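Long-range contacts in predicted ATPase of the ABC class (Vibrio vulnificus, PDB 5D6A), which probably binds and hydrolyses ATP as an ABC-class ATPase, and binds the ATP analogue AMP-PNP: residues S119-S130 with Q547-R555; L206-L216 with E232-L243. All coordinates share one frame; numbering follows the deposited sequence.

Contact 1. Residues S119-S130 with Q547-R555; sequences SLHGQTVLDSTS and QHGDLAKPR
One carbonyl, L551 O, collects most of the polar traffic from S128 and T129 in a contact that has no regular sheet. T129 N bonds to L551 O at 2.8 Å, and S128 OG adds a weak bond at 3.3 Å to the same L551 O. T129 OG1 sits between its own backbone N and carbonyl carbon (chi1 59°), which turns it toward the 547-555 segment, 2.9 Å from H548 O; L551 O is also near enough to compete for its single proton. The methyl T129 CG2 rests on L551 CB at 3.7 Å. The backbones form a single antiparallel beta bridge, with S128 and A552 as its non-hydrogen-bonded pair, bracketed by the T129 N to L551 O bond and by K553 N bonding to D127 O at 2.9 Å. This isolated bridge joins the N-terminal ABC_N region to the loop before helix 556-564 in the MRB1590_C region. S128 OG also accepts from S130 N in an ST turn, which ties down the hydroxyl beside the bridge. A552 CB packs against L126 CD1 and lies obliquely near the H121 ring. Farther along, D127 and K553 pass at a slant, and D127 OD2 to K553 NZ is a long salt bridge, 3.9 Å; the other carboxylate oxygen, D127 OD1, pairs with R99. At the opposite end a water accepts from S119 N and donates to G549 O.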
# COMPACT_ATOMS: atom_id res chain seq x y z
N SER A 119 7.07 17.45 15.07
CA SER A 119 6.36 16.91 13.92
C SER A 119 6.14 17.93 12.79
O SER A 119 5.38 18.89 12.95
CB SER A 119 5.02 16.33 14.37
OG SER A 119 4.39 15.61 13.32
N LEU A 120 6.82 17.72 11.66
CA LEU A 120 6.68 18.58 10.48
C LEU A 120 5.81 17.87 9.46
O LEU A 120 5.63 16.66 9.54
CB LEU A 120 8.04 18.90 9.87
CG LEU A 120 9.02 19.68 10.75
CD1 LEU A 120 10.35 19.84 10.05
CD2 LEU A 120 8.43 21.03 11.14
N HIS A 121 5.30 18.62 8.49
CA HIS A 121 4.37 18.06 7.51
C HIS A 121 4.82 18.23 6.06
O HIS A 121 3.99 18.44 5.17
CB HIS A 121 2.99 18.67 7.72
CG HIS A 121 2.57 18.65 9.15
ND1 HIS A 121 2.83 19.70 10.01
CD2 HIS A 121 1.96 17.70 9.89
CE1 HIS A 121 2.38 19.39 11.22
NE2 HIS A 121 1.84 18.19 11.17
N GLY A 122 6.12 18.11 5.83
CA GLY A 122 6.69 18.20 4.49
C GLY A 122 6.34 19.45 3.71
O GLY A 122 6.58 20.57 4.16
N GLN A 123 5.74 19.24 2.53
CA GLN A 123 5.39 20.34 1.63
C GLN A 123 4.08 21.05 1.95
O GLN A 123 3.75 22.04 1.29
CB GLN A 123 5.34 19.81 0.19
CG GLN A 123 6.63 19.18 -0.27
CD GLN A 123 7.77 20.18 -0.29
OE1 GLN A 123 8.75 20.02 0.44
NE2 GLN A 123 7.64 21.22 -1.09
N THR A 124 3.34 20.57 2.94
CA THR A 124 2.05 21.17 3.28
C THR A 124 2.07 21.97 4.58
O THR A 124 2.97 21.83 5.41
CB THR A 124 0.94 20.11 3.40
OG1 THR A 124 1.31 19.13 4.38
CG2 THR A 124 0.70 19.42 2.07
N VAL A 125 1.06 22.81 4.74
CA VAL A 125 0.87 23.62 5.92
C VAL A 125 -0.46 23.18 6.52
O VAL A 125 -1.53 23.51 5.99
CB VAL A 125 0.81 25.12 5.58
CG1 VAL A 125 0.57 25.95 6.84
CG2 VAL A 125 2.10 25.54 4.88
N LEU A 126 -0.40 22.43 7.61
CA LEU A 126 -1.60 21.90 8.23
C LEU A 126 -1.89 22.54 9.58
O LEU A 126 -1.02 23.14 10.20
CB LEU A 126 -1.45 20.39 8.43
CG LEU A 126 -1.17 19.56 7.17
CD1 LEU A 126 -0.92 18.10 7.54
CD2 LEU A 126 -2.31 19.66 6.17
N ASP A 127 -3.14 22.42 10.02
CA ASP A 127 -3.56 22.92 11.31
C ASP A 127 -3.11 21.84 12.29
O ASP A 127 -3.83 20.89 12.57
CB ASP A 127 -5.08 23.11 11.33
CG ASP A 127 -5.59 23.75 12.61
OD1 ASP A 127 -4.84 23.81 13.60
OD2 ASP A 127 -6.76 24.18 12.62
N SER A 128 -1.88 22.00 12.79
CA SER A 128 -1.24 21.01 13.65
C SER A 128 -1.14 21.39 15.12
O SER A 128 -1.25 22.56 15.49
CB SER A 128 0.17 20.77 13.13
OG SER A 128 0.89 19.89 13.97
N THR A 129 -0.90 20.37 15.96
CA THR A 129 -0.74 20.56 17.40
C THR A 129 0.72 20.74 17.80
O THR A 129 1.02 20.96 18.98
CB THR A 129 -1.32 19.37 18.20
OG1 THR A 129 -0.66 18.15 17.82
CG2 THR A 129 -2.81 19.24 17.97
N SER A 130 1.63 20.65 16.84
CA SER A 130 3.05 20.85 17.13
C SER A 130 3.29 22.28 17.61
O SER A 130 4.17 22.53 18.42
CB SER A 130 3.91 20.53 15.91
OG SER A 130 3.51 21.29 14.78
N GLN A 547 -3.05 15.70 24.84
CA GLN A 547 -2.11 16.76 24.51
C GLN A 547 -0.86 16.25 23.76
O GLN A 547 0.26 16.43 24.23
CB GLN A 547 -1.74 17.55 25.77
CG GLN A 547 -2.95 18.26 26.37
CD GLN A 547 -2.66 18.98 27.67
OE1 GLN A 547 -1.72 18.64 28.39
NE2 GLN A 547 -3.48 19.98 27.99
N HIS A 548 -1.08 15.62 22.61
CA HIS A 548 0.03 15.12 21.79
C HIS A 548 0.48 16.19 20.81
O HIS A 548 -0.31 17.06 20.43
CB HIS A 548 -0.35 13.86 21.00
CG HIS A 548 -0.79 12.71 21.84
ND1 HIS A 548 -0.13 12.32 22.99
CD2 HIS A 548 -1.78 11.79 21.65
CE1 HIS A 548 -0.73 11.26 23.50
NE2 HIS A 548 -1.73 10.91 22.71
N GLY A 549 1.74 16.11 20.38
CA GLY A 549 2.30 17.07 19.43
C GLY A 549 2.25 16.59 17.99
O GLY A 549 2.63 17.33 17.08
N ASP A 550 1.78 15.36 17.78
CA ASP A 550 1.70 14.78 16.43
C ASP A 550 0.25 14.55 15.99
O ASP A 550 -0.16 13.42 15.68
CB ASP A 550 2.54 13.49 16.34
CG ASP A 550 2.24 12.50 17.46
OD1 ASP A 550 1.52 12.86 18.41
OD2 ASP A 550 2.74 11.36 17.39
N LEU A 551 -0.51 15.64 15.97
CA LEU A 551 -1.91 15.63 15.54
C LEU A 551 -2.17 16.81 14.59
O LEU A 551 -1.66 17.91 14.80
CB LEU A 551 -2.84 15.75 16.75
CG LEU A 551 -2.82 14.62 17.79
CD1 LEU A 551 -3.65 15.01 19.00
CD2 LEU A 551 -3.33 13.31 17.19
N ALA A 552 -2.96 16.55 13.55
CA ALA A 552 -3.32 17.57 12.55
C ALA A 552 -4.81 17.47 12.25
O ALA A 552 -5.33 16.36 12.07
CB ALA A 552 -2.51 17.38 11.29
N LYS A 553 -5.50 18.61 12.19
CA LYS A 553 -6.94 18.60 11.93
C LYS A 553 -7.27 17.86 10.64
O LYS A 553 -6.82 18.26 9.56
CB LYS A 553 -7.54 20.01 11.86
CG LYS A 553 -9.02 19.99 11.50
CD LYS A 553 -9.66 21.36 11.35
CE LYS A 553 -9.74 22.09 12.68
NZ LYS A 553 -10.54 23.34 12.59
N PRO A 554 -8.07 16.79 10.74
CA PRO A 554 -8.48 16.04 9.57
C PRO A 554 -9.81 16.56 9.04
O PRO A 554 -10.54 17.22 9.77
CB PRO A 554 -8.68 14.64 10.13
CG PRO A 554 -9.19 14.88 11.51
CD PRO A 554 -8.60 16.18 11.98
N ARG A 555 -10.10 16.27 7.78
CA ARG A 555 -11.37 16.68 7.19
C ARG A 555 -12.47 15.76 7.72
O ARG A 555 -12.24 14.56 7.90
CB ARG A 555 -11.34 16.57 5.68
CG ARG A 555 -10.30 17.43 4.99
CD ARG A 555 -10.52 17.40 3.49
NE ARG A 555 -10.38 16.06 2.93
CZ ARG A 555 -10.67 15.74 1.67
NH1 ARG A 555 -11.13 16.66 0.82
NH2 ARG A 555 -10.51 14.49 1.25
O HOH W 1 5.32 17.68 17.50

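Contact 2. Residues L206-L216 with E232-L243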
# COMPACT_ATOMS: atom_id res chain seq x y z
N LEU A 206 -16.32 28.42 -9.43
CA LEU A 206 -15.17 27.55 -9.69
C LEU A 206 -15.02 26.50 -8.60
O LEU A 206 -15.43 26.71 -7.46
CB LEU A 206 -13.89 28.39 -9.74
CG LEU A 206 -13.84 29.52 -10.76
CD1 LEU A 206 -12.54 30.29 -10.62
CD2 LEU A 206 -14.00 29.00 -12.18
N VAL A 207 -14.42 25.36 -8.96
CA VAL A 207 -14.15 24.29 -8.00
C VAL A 207 -12.65 24.12 -7.77
O VAL A 207 -12.24 23.44 -6.83
CB VAL A 207 -14.76 22.93 -8.42
CG1 VAL A 207 -16.27 23.04 -8.48
CG2 VAL A 207 -14.20 22.47 -9.76
N SER A 208 -11.85 24.75 -8.63
CA SER A 208 -10.39 24.68 -8.51
C SER A 208 -9.75 25.79 -9.34
O SER A 208 -10.35 26.29 -10.30
CB SER A 208 -9.87 23.32 -8.96
OG SER A 208 -8.48 23.19 -8.72
N PHE A 209 -8.53 26.17 -8.97
CA PHE A 209 -7.80 27.22 -9.67
C PHE A 209 -6.30 26.93 -9.72
O PHE A 209 -5.65 26.82 -8.68
CB PHE A 209 -8.04 28.56 -8.97
CG PHE A 209 -7.20 29.69 -9.51
CD1 PHE A 209 -7.59 30.38 -10.65
CD2 PHE A 209 -6.03 30.07 -8.87
CE1 PHE A 209 -6.83 31.42 -11.15
CE2 PHE A 209 -5.26 31.11 -9.36
CZ PHE A 209 -5.66 31.79 -10.51
N VAL A 210 -5.76 26.82 -10.93
CA VAL A 210 -4.34 26.55 -11.14
C VAL A 210 -3.68 27.80 -11.71
O VAL A 210 -3.78 28.09 -12.90
CB VAL A 210 -4.12 25.37 -12.12
CG1 VAL A 210 -2.63 25.09 -12.29
CG2 VAL A 210 -4.83 24.13 -11.62
N ALA A 211 -2.99 28.54 -10.85
CA ALA A 211 -2.31 29.77 -11.25
C ALA A 211 -1.24 29.54 -12.31
O ALA A 211 -0.57 28.51 -12.32
CB ALA A 211 -1.69 30.43 -10.02
N ASN A 212 -1.09 30.50 -13.22
CA ASN A 212 -0.06 30.43 -14.25
C ASN A 212 1.31 30.57 -13.59
O ASN A 212 1.50 31.41 -12.71
CB ASN A 212 -0.24 31.51 -15.32
CG ASN A 212 -1.40 31.23 -16.26
OD1 ASN A 212 -1.93 30.12 -16.30
ND2 ASN A 212 -1.79 32.23 -17.03
N GLY A 213 2.26 29.73 -14.01
CA GLY A 213 3.60 29.75 -13.44
C GLY A 213 3.78 28.65 -12.41
O GLY A 213 4.84 28.55 -11.78
N SER A 214 2.75 27.82 -12.22
CA SER A 214 2.82 26.73 -11.26
C SER A 214 3.65 25.59 -11.82
O SER A 214 3.73 25.40 -13.03
CB SER A 214 1.41 26.19 -10.95
OG SER A 214 0.59 27.18 -10.34
N ILE A 215 4.28 24.84 -10.92
CA ILE A 215 5.06 23.67 -11.29
C ILE A 215 4.31 22.47 -10.71
O ILE A 215 4.33 22.23 -9.50
CB ILE A 215 6.51 23.75 -10.77
CG1 ILE A 215 7.19 24.98 -11.36
CG2 ILE A 215 7.28 22.50 -11.15
CD1 ILE A 215 8.64 25.14 -10.95
N LEU A 216 3.63 21.74 -11.59
CA LEU A 216 2.81 20.60 -11.19
C LEU A 216 3.56 19.27 -10.94
O LEU A 216 3.36 18.65 -9.90
CB LEU A 216 1.71 20.38 -12.24
CG LEU A 216 0.89 21.62 -12.62
CD1 LEU A 216 -0.16 21.27 -13.67
CD2 LEU A 216 0.24 22.25 -11.41
N GLU A 232 6.46 25.09 -17.08
CA GLU A 232 5.51 25.80 -16.22
C GLU A 232 4.11 25.78 -16.81
O GLU A 232 3.94 25.78 -18.03
CB GLU A 232 5.96 27.24 -15.96
CG GLU A 232 6.11 28.10 -17.20
CD GLU A 232 6.49 29.53 -16.87
OE1 GLU A 232 6.34 29.93 -15.69
OE2 GLU A 232 6.94 30.25 -17.78
N PHE A 233 3.11 25.78 -15.94
CA PHE A 233 1.72 25.73 -16.37
C PHE A 233 1.21 27.07 -16.89
O PHE A 233 1.51 28.12 -16.33
CB PHE A 233 0.84 25.26 -15.21
CG PHE A 233 -0.61 25.12 -15.58
CD1 PHE A 233 -1.09 23.93 -16.11
CD2 PHE A 233 -1.48 26.18 -15.39
CE1 PHE A 233 -2.43 23.80 -16.44
CE2 PHE A 233 -2.82 26.06 -15.73
CZ PHE A 233 -3.29 24.87 -16.26
N THR A 234 0.43 27.00 -17.96
CA THR A 234 -0.21 28.17 -18.55
C THR A 234 -1.61 27.77 -18.96
O THR A 234 -1.82 26.71 -19.55
CB THR A 234 0.54 28.70 -19.79
OG1 THR A 234 1.87 29.08 -19.42
CG2 THR A 234 -0.18 29.91 -20.38
N ALA A 235 -2.58 28.62 -18.64
CA ALA A 235 -3.97 28.35 -18.96
C ALA A 235 -4.34 28.91 -20.32
O ALA A 235 -3.77 29.92 -20.76
CB ALA A 235 -4.87 28.94 -17.89
N PRO A 236 -5.28 28.25 -21.01
CA PRO A 236 -5.74 28.78 -22.29
C PRO A 236 -6.71 29.93 -22.02
O PRO A 236 -7.61 29.79 -21.19
CB PRO A 236 -6.46 27.58 -22.93
CG PRO A 236 -6.88 26.72 -21.78
CD PRO A 236 -5.91 26.96 -20.67
N GLU A 237 -6.51 31.06 -22.70
CA GLU A 237 -7.35 32.24 -22.49
C GLU A 237 -8.84 31.92 -22.44
O GLU A 237 -9.57 32.49 -21.64
CB GLU A 237 -7.10 33.30 -23.58
CG GLU A 237 -5.70 33.91 -23.55
CD GLU A 237 -5.54 35.07 -24.52
OE1 GLU A 237 -6.54 35.45 -25.18
OE2 GLU A 237 -4.41 35.60 -24.63
N SER A 238 -9.26 30.99 -23.29
CA SER A 238 -10.66 30.59 -23.36
C SER A 238 -11.22 30.14 -22.01
O SER A 238 -12.41 30.28 -21.75
CB SER A 238 -10.81 29.46 -24.37
OG SER A 238 -12.16 29.04 -24.47
N LEU A 239 -10.34 29.63 -21.15
CA LEU A 239 -10.76 29.12 -19.85
C LEU A 239 -9.93 29.77 -18.72
O LEU A 239 -9.75 29.19 -17.65
CB LEU A 239 -10.59 27.60 -19.85
CG LEU A 239 -11.32 26.77 -18.81
CD1 LEU A 239 -12.82 27.00 -18.90
CD2 LEU A 239 -10.99 25.30 -19.02
N GLN A 240 -9.46 30.99 -18.97
CA GLN A 240 -8.64 31.74 -18.03
C GLN A 240 -9.47 32.62 -17.09
O GLN A 240 -10.47 33.21 -17.50
CB GLN A 240 -7.67 32.63 -18.82
CG GLN A 240 -6.89 33.67 -18.03
CD GLN A 240 -6.12 34.62 -18.94
OE1 GLN A 240 -5.63 34.22 -20.00
NE2 GLN A 240 -6.01 35.89 -18.54
N VAL A 241 -9.04 32.70 -15.83
CA VAL A 241 -9.69 33.55 -14.83
C VAL A 241 -8.60 34.22 -14.01
O VAL A 241 -7.47 33.74 -13.97
CB VAL A 241 -10.63 32.77 -13.89
CG1 VAL A 241 -11.72 32.07 -14.69
CG2 VAL A 241 -9.86 31.77 -13.04
N THR A 242 -8.95 35.32 -13.36
CA THR A 242 -7.99 36.07 -12.56
C THR A 242 -8.54 36.34 -11.17
O THR A 242 -9.52 37.06 -11.01
CB THR A 242 -7.64 37.41 -13.25
OG1 THR A 242 -7.19 37.15 -14.59
CG2 THR A 242 -6.56 38.16 -12.48
N LEU A 243 -7.91 35.75 -10.16
CA LEU A 243 -8.33 35.92 -8.78
C LEU A 243 -7.47 36.99 -8.11
O LEU A 243 -6.52 37.48 -8.71
CB LEU A 243 -8.20 34.60 -8.02
CG LEU A 243 -8.97 33.42 -8.61
CD1 LEU A 243 -8.74 32.17 -7.76
CD2 LEU A 243 -10.45 33.73 -8.71
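L243 lays its CD1 over one face of the F209 ring, 3.5 Å from the centroid and 17° off the normal, while V241 CG2 meets the same ring at its edge. L206 CD1 meets V241 CG2 tip to tip at 3.9 Å. These residues come from strands 206-211 and 240-245 of a four-stranded antiparallel sheet in the P-loop domain; the two are not neighbours, since strand 249-257 runs between them, so their side chains meet across it. A second aromatic contact follows: V210 CG1 sits over one face of the F233 ring, 3.7 Å from its centroid, the two side chains running at about a right angle, and L216 CD1 touches F233 CD1 at 3.7 Å. L216 also packs on helix 271-280, with its side chain about 5 Å from the bound AMP-PNP. Toward the surface a type II turn, A211 to S214, carries the backbone bonds: G213 N to F233 O at 2.9 Å and F233 N to S214 O at 3.0 Å. With its CG beside its own backbone N (chi1 -73°), N212 brings its amide end nearer the 232-243 segment, where N212 OD1 receives A235 N at 2.9 Å from above the amide plane, 36° out of it.

Overall arrangement
Contact 1 joins regions far apart in sequence, one N-terminal and one C-terminal, and its centre lies about 10 Å from the centre of the chain. Contact 2 stays inside the P-loop domain, about 23 Å from that centre, yet it is the more buried of the two, apart from an exposed fringe of G213, E232 and T234. Their chemistry differs: 119-130 with 547-555 is held mainly by backbone and hydroxyl bonds, whereas 206-216 with 232-243 has an apolar centre of leucine, valine and phenylalanine with three hydrogen bonds at its edge. They share no strand or helix. Contact 2 is nested within the loop closed by contact 1; their centres are 29 Å apart and their nearest atoms about 9 Å, without touching.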